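Local coordinates for protein glucanase (Clostridium thermocellum, PDB 5GXX) that probably hydrolyses internal beta-1,4-glucosidic bonds of cellulose, as a family 9 endoglucanase of the cellulosome, at residues Y5-A10 with F331-I336; L311-A316 with L422-A427. The protein carries 1 engineered substitution. All coordinates share one frame; numbering follows the deposited sequence.

Interaction 1 of 2, residues Y5-A10 with F331-I336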
loop_
_atom_site.group_PDB
_atom_site.type_symbol
_atom_site.label_atom_id
_atom_site.label_comp_id
_atom_site.label_asym_id
_atom_site.label_seq_id
_atom_site.Cartn_x
_atom_site.Cartn_y
_atom_site.Cartn_z
ATOM N N TYR A 5 -11.835 -55.712 0.636
ATOM C CA TYR A 5 -12.234 -54.414 0.110
ATOM C C TYR A 5 -12.641 -54.674 -1.323
ATOM O O TYR A 5 -12.293 -55.709 -1.894
ATOM C CB TYR A 5 -11.079 -53.391 0.182
ATOM C CG TYR A 5 -10.712 -53.087 1.618
ATOM C CD1 TYR A 5 -11.465 -52.183 2.363
ATOM C CD2 TYR A 5 -9.666 -53.759 2.247
ATOM C CE1 TYR A 5 -11.173 -51.935 3.681
ATOM C CE2 TYR A 5 -9.368 -53.513 3.595
ATOM C CZ TYR A 5 -10.141 -52.610 4.298
ATOM O OH TYR A 5 -9.882 -52.356 5.620
ATOM N N ASN A 6 -13.355 -53.713 -1.902
ATOM C CA ASN A 6 -13.614 -53.745 -3.332
ATOM C C ASN A 6 -12.378 -53.220 -4.054
ATOM O O ASN A 6 -12.269 -52.024 -4.307
ATOM C CB ASN A 6 -14.853 -52.924 -3.691
ATOM C CG ASN A 6 -15.240 -53.075 -5.153
ATOM O OD1 ASN A 6 -14.469 -53.569 -5.979
ATOM N ND2 ASN A 6 -16.452 -52.637 -5.474
ATOM N N TYR A 7 -11.439 -54.123 -4.314
ATOM C CA TYR A 7 -10.177 -53.790 -4.971
ATOM C C TYR A 7 -10.381 -53.276 -6.388
ATOM O O TYR A 7 -9.604 -52.440 -6.839
ATOM C CB TYR A 7 -9.194 -54.967 -4.984
ATOM C CG TYR A 7 -8.861 -55.485 -3.599
ATOM C CD1 TYR A 7 -8.077 -54.733 -2.719
ATOM C CD2 TYR A 7 -9.310 -56.739 -3.185
ATOM C CE1 TYR A 7 -7.769 -55.224 -1.456
ATOM C CE2 TYR A 7 -9.010 -57.234 -1.916
ATOM C CZ TYR A 7 -8.260 -56.466 -1.058
ATOM O OH TYR A 7 -7.959 -56.978 0.186
ATOM N N ALA A 8 -11.433 -53.733 -7.071
ATOM C CA ALA A 8 -11.747 -53.213 -8.402
ATOM C C ALA A 8 -12.099 -51.730 -8.368
ATOM O O ALA A 8 -11.674 -50.973 -9.234
ATOM C CB ALA A 8 -12.885 -54.002 -9.063
ATOM N N GLU A 9 -12.888 -51.326 -7.375
ATOM C CA GLU A 9 -13.235 -49.905 -7.221
ATOM C C GLU A 9 -12.002 -49.098 -6.821
ATOM O O GLU A 9 -11.778 -48.007 -7.340
ATOM C CB GLU A 9 -14.356 -49.687 -6.201
ATOM C CG GLU A 9 -14.776 -48.223 -6.065
ATOM C CD GLU A 9 -15.721 -48.011 -4.902
ATOM O OE1 GLU A 9 -16.577 -48.896 -4.678
ATOM O OE2 GLU A 9 -15.624 -46.971 -4.220
ATOM N N ALA A 10 -11.198 -49.629 -5.904
ATOM C CA ALA A 10 -9.930 -48.971 -5.565
ATOM C C ALA A 10 -9.049 -48.766 -6.800
ATOM O O ALA A 10 -8.474 -47.692 -7.021
ATOM C CB ALA A 10 -9.199 -49.787 -4.529
ATOM N N PHE A 331 2.297 -60.451 3.655
ATOM C CA PHE A 331 2.899 -59.116 3.789
ATOM C C PHE A 331 2.275 -58.116 2.815
ATOM O O PHE A 331 1.844 -57.025 3.216
ATOM C CB PHE A 331 4.423 -59.159 3.588
ATOM C CG PHE A 331 5.006 -57.815 3.243
ATOM C CD1 PHE A 331 5.154 -56.840 4.223
ATOM C CD2 PHE A 331 5.367 -57.519 1.926
ATOM C CE1 PHE A 331 5.635 -55.584 3.891
ATOM C CE2 PHE A 331 5.835 -56.256 1.592
ATOM C CZ PHE A 331 6.003 -55.297 2.582
ATOM N N ALA A 332 2.250 -58.475 1.536
ATOM C CA ALA A 332 1.764 -57.556 0.511
ATOM C C ALA A 332 0.304 -57.165 0.774
ATOM O O ALA A 332 -0.031 -55.980 0.790
ATOM C CB ALA A 332 1.933 -58.221 -0.862
ATOM N N LYS A 333 -0.555 -58.159 1.002
ATOM C CA LYS A 333 -1.978 -57.861 1.178
ATOM C C LYS A 333 -2.174 -57.034 2.445
ATOM O O LYS A 333 -3.034 -56.148 2.466
ATOM C CB LYS A 333 -2.836 -59.142 1.186
ATOM C CG LYS A 333 -4.339 -58.868 1.302
ATOM C CD LYS A 333 -5.154 -60.149 1.134
ATOM C CE LYS A 333 -6.625 -59.820 0.914
ATOM N NZ LYS A 333 -7.275 -59.405 2.201
ATOM N N SER A 334 -1.360 -57.289 3.467
ATOM C CA SER A 334 -1.503 -56.539 4.706
ATOM C C SER A 334 -1.219 -55.054 4.501
ATOM O O SER A 334 -1.830 -54.198 5.139
ATOM C CB SER A 334 -0.624 -57.111 5.826
ATOM O OG SER A 334 0.727 -56.738 5.677
ATOM N N GLN A 335 -0.275 -54.755 3.608
ATOM C CA GLN A 335 0.050 -53.344 3.384
ATOM C C GLN A 335 -1.004 -52.626 2.549
ATOM O O GLN A 335 -1.370 -51.488 2.841
ATOM C CB GLN A 335 1.424 -53.181 2.725
ATOM C CG GLN A 335 2.544 -53.807 3.556
ATOM C CD GLN A 335 2.589 -53.281 4.975
ATOM O OE1 GLN A 335 2.949 -52.126 5.208
ATOM N NE2 GLN A 335 2.246 -54.132 5.928
ATOM N N ILE A 336 -1.502 -53.293 1.514
ATOM C CA ILE A 336 -2.587 -52.702 0.751
ATOM C C ILE A 336 -3.824 -52.502 1.633
ATOM O O ILE A 336 -4.450 -51.445 1.610
ATOM C CB ILE A 336 -2.923 -53.549 -0.508
ATOM C CG1 ILE A 336 -1.701 -53.700 -1.436
ATOM C CG2 ILE A 336 -4.161 -52.966 -1.217
ATOM C CD1 ILE A 336 -1.024 -52.384 -1.824
#
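The ring of Tyr7 is set opposite its own carbonyl carbon (chi1 -58°), and Lys333 runs extended with CG anti to the backbone N before bending at its last torsion (chi4 -76°), so that a long lysine arm meets the phenol at about a right angle. Contact is made at the hydroxyl: Tyr7 OH lies 3.2 Å from Lys333 CE, and a weak hydrogen bond of 3.2 Å runs from Lys333 NZ to the same Tyr7 OH. Stronger partners for both groups come from one turn further along helix 322-340, where Asp337 bonds Tyr7 OH and forms a salt bridge with Lys333 NZ; the carboxylate thus bridges phenol and ammonium. The helices joined here are far apart in sequence within the family 9 domain, a helical (alpha/alpha)6 barrel: the opening turn of helix 7-20 is brought against helix 322-340. Asn6 caps that first helix, its OD1 accepting from Glu9 N at 3.1 Å, with the donor well above the carbonyl plane. Tyr5 O, 3.4 Å above the Tyr7 ring plane near its rim, covers part of one face. Ile336 CG2 approaches Tyr7 CE1 obliquely at 4.3 Å, a looser apolar touch.

Interaction 2 of 2, residues L311-A316 with L422-A427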
loop_
_atom_site.group_PDB
_atom_site.type_symbol
_atom_site.label_atom_id
_atom_site.label_comp_id
_atom_site.label_asym_id
_atom_site.label_seq_id
_atom_site.Cartn_x
_atom_site.Cartn_y
_atom_site.Cartn_z
ATOM N N LEU A 311 5.991 -55.598 -5.438
ATOM C CA LEU A 311 7.155 -56.457 -5.650
ATOM C C LEU A 311 7.002 -57.823 -4.994
ATOM O O LEU A 311 7.386 -58.844 -5.578
ATOM C CB LEU A 311 8.413 -55.802 -5.095
ATOM C CG LEU A 311 9.235 -54.960 -6.074
ATOM C CD1 LEU A 311 8.451 -53.769 -6.613
ATOM C CD2 LEU A 311 10.538 -54.493 -5.440
ATOM N N ALA A 312 6.433 -57.829 -3.783
ATOM C CA ALA A 312 6.212 -59.067 -3.038
ATOM C C ALA A 312 5.211 -59.982 -3.738
ATOM O O ALA A 312 5.452 -61.192 -3.816
ATOM C CB ALA A 312 5.791 -58.762 -1.596
ATOM N N PHE A 313 4.134 -59.419 -4.283
ATOM C CA PHE A 313 3.175 -60.216 -5.049
ATOM C C PHE A 313 3.863 -60.820 -6.280
ATOM O O PHE A 313 3.688 -62.005 -6.576
ATOM C CB PHE A 313 1.978 -59.376 -5.525
ATOM C CG PHE A 313 0.910 -59.092 -4.486
ATOM C CD1 PHE A 313 0.375 -60.078 -3.656
ATOM C CD2 PHE A 313 0.372 -57.815 -4.408
ATOM C CE1 PHE A 313 -0.625 -59.782 -2.735
ATOM C CE2 PHE A 313 -0.665 -57.503 -3.524
ATOM C CZ PHE A 313 -1.170 -58.489 -2.679
ATOM N N VAL A 314 4.605 -60.001 -7.026
ATOM C CA VAL A 314 5.250 -60.472 -8.252
ATOM C C VAL A 314 6.244 -61.588 -7.924
ATOM O O VAL A 314 6.283 -62.621 -8.596
ATOM C CB VAL A 314 5.924 -59.322 -9.036
ATOM C CG1 VAL A 314 6.772 -59.883 -10.190
ATOM C CG2 VAL A 314 4.904 -58.342 -9.598
ATOM N N TYR A 315 7.018 -61.410 -6.859
ATOM C CA TYR A 315 7.999 -62.407 -6.482
ATOM C C TYR A 315 7.315 -63.689 -6.000
ATOM O O TYR A 315 7.659 -64.788 -6.441
ATOM C CB TYR A 315 8.991 -61.875 -5.444
ATOM C CG TYR A 315 10.090 -62.892 -5.219
ATOM C CD1 TYR A 315 11.005 -63.195 -6.244
ATOM C CD2 TYR A 315 10.199 -63.575 -4.000
ATOM C CE1 TYR A 315 11.977 -64.160 -6.073
ATOM C CE2 TYR A 315 11.196 -64.538 -3.815
ATOM C CZ TYR A 315 12.078 -64.813 -4.852
ATOM O OH TYR A 315 13.072 -65.755 -4.700
ATOM N N ALA A 316 6.330 -63.555 -5.123
ATOM C CA ALA A 316 5.600 -64.727 -4.639
ATOM C C ALA A 316 4.971 -65.509 -5.787
ATOM O O ALA A 316 5.000 -66.734 -5.802
ATOM C CB ALA A 316 4.532 -64.313 -3.638
ATOM N N LEU A 422 -3.045 -53.307 -6.579
ATOM C CA LEU A 422 -4.497 -53.419 -6.733
ATOM C C LEU A 422 -4.863 -54.292 -7.938
ATOM O O LEU A 422 -5.834 -55.053 -7.884
ATOM C CB LEU A 422 -5.176 -52.052 -6.837
ATOM C CG LEU A 422 -5.088 -51.157 -5.602
ATOM C CD1 LEU A 422 -5.523 -49.718 -5.926
ATOM C CD2 LEU A 422 -5.925 -51.746 -4.457
ATOM N N CYS A 423 -4.094 -54.195 -9.013
ATOM C CA CYS A 423 -4.284 -55.132 -10.130
ATOM C C CYS A 423 -4.195 -56.584 -9.657
ATOM O O CYS A 423 -5.056 -57.394 -10.006
ATOM C CB CYS A 423 -3.255 -54.916 -11.237
ATOM S SG CYS A 423 -3.534 -53.446 -12.228
ATOM N N ARG A 424 -3.175 -56.925 -8.871
ATOM C CA ARG A 424 -3.044 -58.283 -8.352
ATOM C C ARG A 424 -4.248 -58.687 -7.501
ATOM O O ARG A 424 -4.770 -59.806 -7.623
ATOM C CB ARG A 424 -1.755 -58.403 -7.528
ATOM C CG ARG A 424 -1.537 -59.767 -6.876
ATOM C CD ARG A 424 -1.618 -60.908 -7.895
ATOM N NE ARG A 424 -1.279 -62.164 -7.233
ATOM C CZ ARG A 424 -2.103 -62.810 -6.404
ATOM N NH1 ARG A 424 -3.332 -62.362 -6.150
ATOM N NH2 ARG A 424 -1.691 -63.930 -5.820
ATOM N N LEU A 425 -4.706 -57.782 -6.636
ATOM C CA LEU A 425 -5.778 -58.147 -5.718
ATOM C C LEU A 425 -7.133 -58.253 -6.411
ATOM O O LEU A 425 -7.927 -59.145 -6.093
ATOM C CB LEU A 425 -5.796 -57.198 -4.521
ATOM C CG LEU A 425 -4.689 -57.553 -3.524
ATOM C CD1 LEU A 425 -4.317 -56.342 -2.671
ATOM C CD2 LEU A 425 -5.059 -58.768 -2.658
ATOM N N THR A 426 -7.407 -57.375 -7.369
ATOM C CA THR A 426 -8.680 -57.484 -8.076
ATOM C C THR A 426 -8.662 -58.703 -8.991
ATOM O O THR A 426 -9.693 -59.363 -9.152
ATOM C CB THR A 426 -9.090 -56.201 -8.819
ATOM O OG1 THR A 426 -10.464 -56.303 -9.216
ATOM C CG2 THR A 426 -8.241 -55.978 -10.050
ATOM N N ALA A 427 -7.500 -59.035 -9.544
ATOM C CA ALA A 427 -7.382 -60.259 -10.328
ATOM C C ALA A 427 -7.847 -61.453 -9.509
ATOM O O ALA A 427 -8.584 -62.316 -10.005
ATOM C CB ALA A 427 -5.937 -60.460 -10.775
#
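Phe313 turns one ring face to Arg424, whose aliphatic stem, not its charged end, makes the closest approach. Arg424 CG sits over that face, 3.7 Å from the centroid and 21° off the ring normal, a CH-pi contact displaced toward the rim at Phe313 CG. The atoms Phe313 CG and Arg424 CG are 3.5 Å apart, and Arg424 CB follows at 3.8 Å from Phe313 CD2. With CG anti to the backbone N, the arginine has its first methylenes over the phenyl, and the bend at chi2 (54°) then turns the rest of the chain so that the guanidinium plane ends only 25° from that of the ring, with Phe313 CD1 on one guanidinium face. The charge itself is engaged beyond the contact, in salt bridges from Arg424 NE to Asp317 and from NH1 to Glu428, which should help to fix the rotation of the group. Leu425 meets the far end of the same ring at about a right angle: its CG lies 3.7 Å from Phe313 CZ, with Leu425 CD1 close to Phe313 CE2 and CZ. Two successive residues of helix 412-429 thus hold one phenyl from helix 301-318. This is side-chain packing between helices of the (alpha/alpha)6 barrel, with helix 322-340 also against Phe313, helix 7-20 against Leu425 and helix 58-75 against Arg424.

In the fold
Both contacts belong to one cluster of helices in the catalytic domain, their centres 10 Å apart. Helices 301-318 and 322-340 are consecutive in the chain, yet each pairs here with a different partner, and the segments of the two interactions alternate along the sequence. The contacts interlock: Leu425 CB packs 3.6 Å from Tyr7 CG, and Ala332 CB 3.5 Å from Phe313 CE1, joining helix 412-429 to 7-20 and 301-318 to 322-340. Each is largely buried but carries one partly exposed basic residue. Interaction 1 is polar at its tip, where the bond across the segments is weak and an outside aspartate does more of the work; interaction 2 is carbon packing, its arginine spending its charge on acids outside the pair.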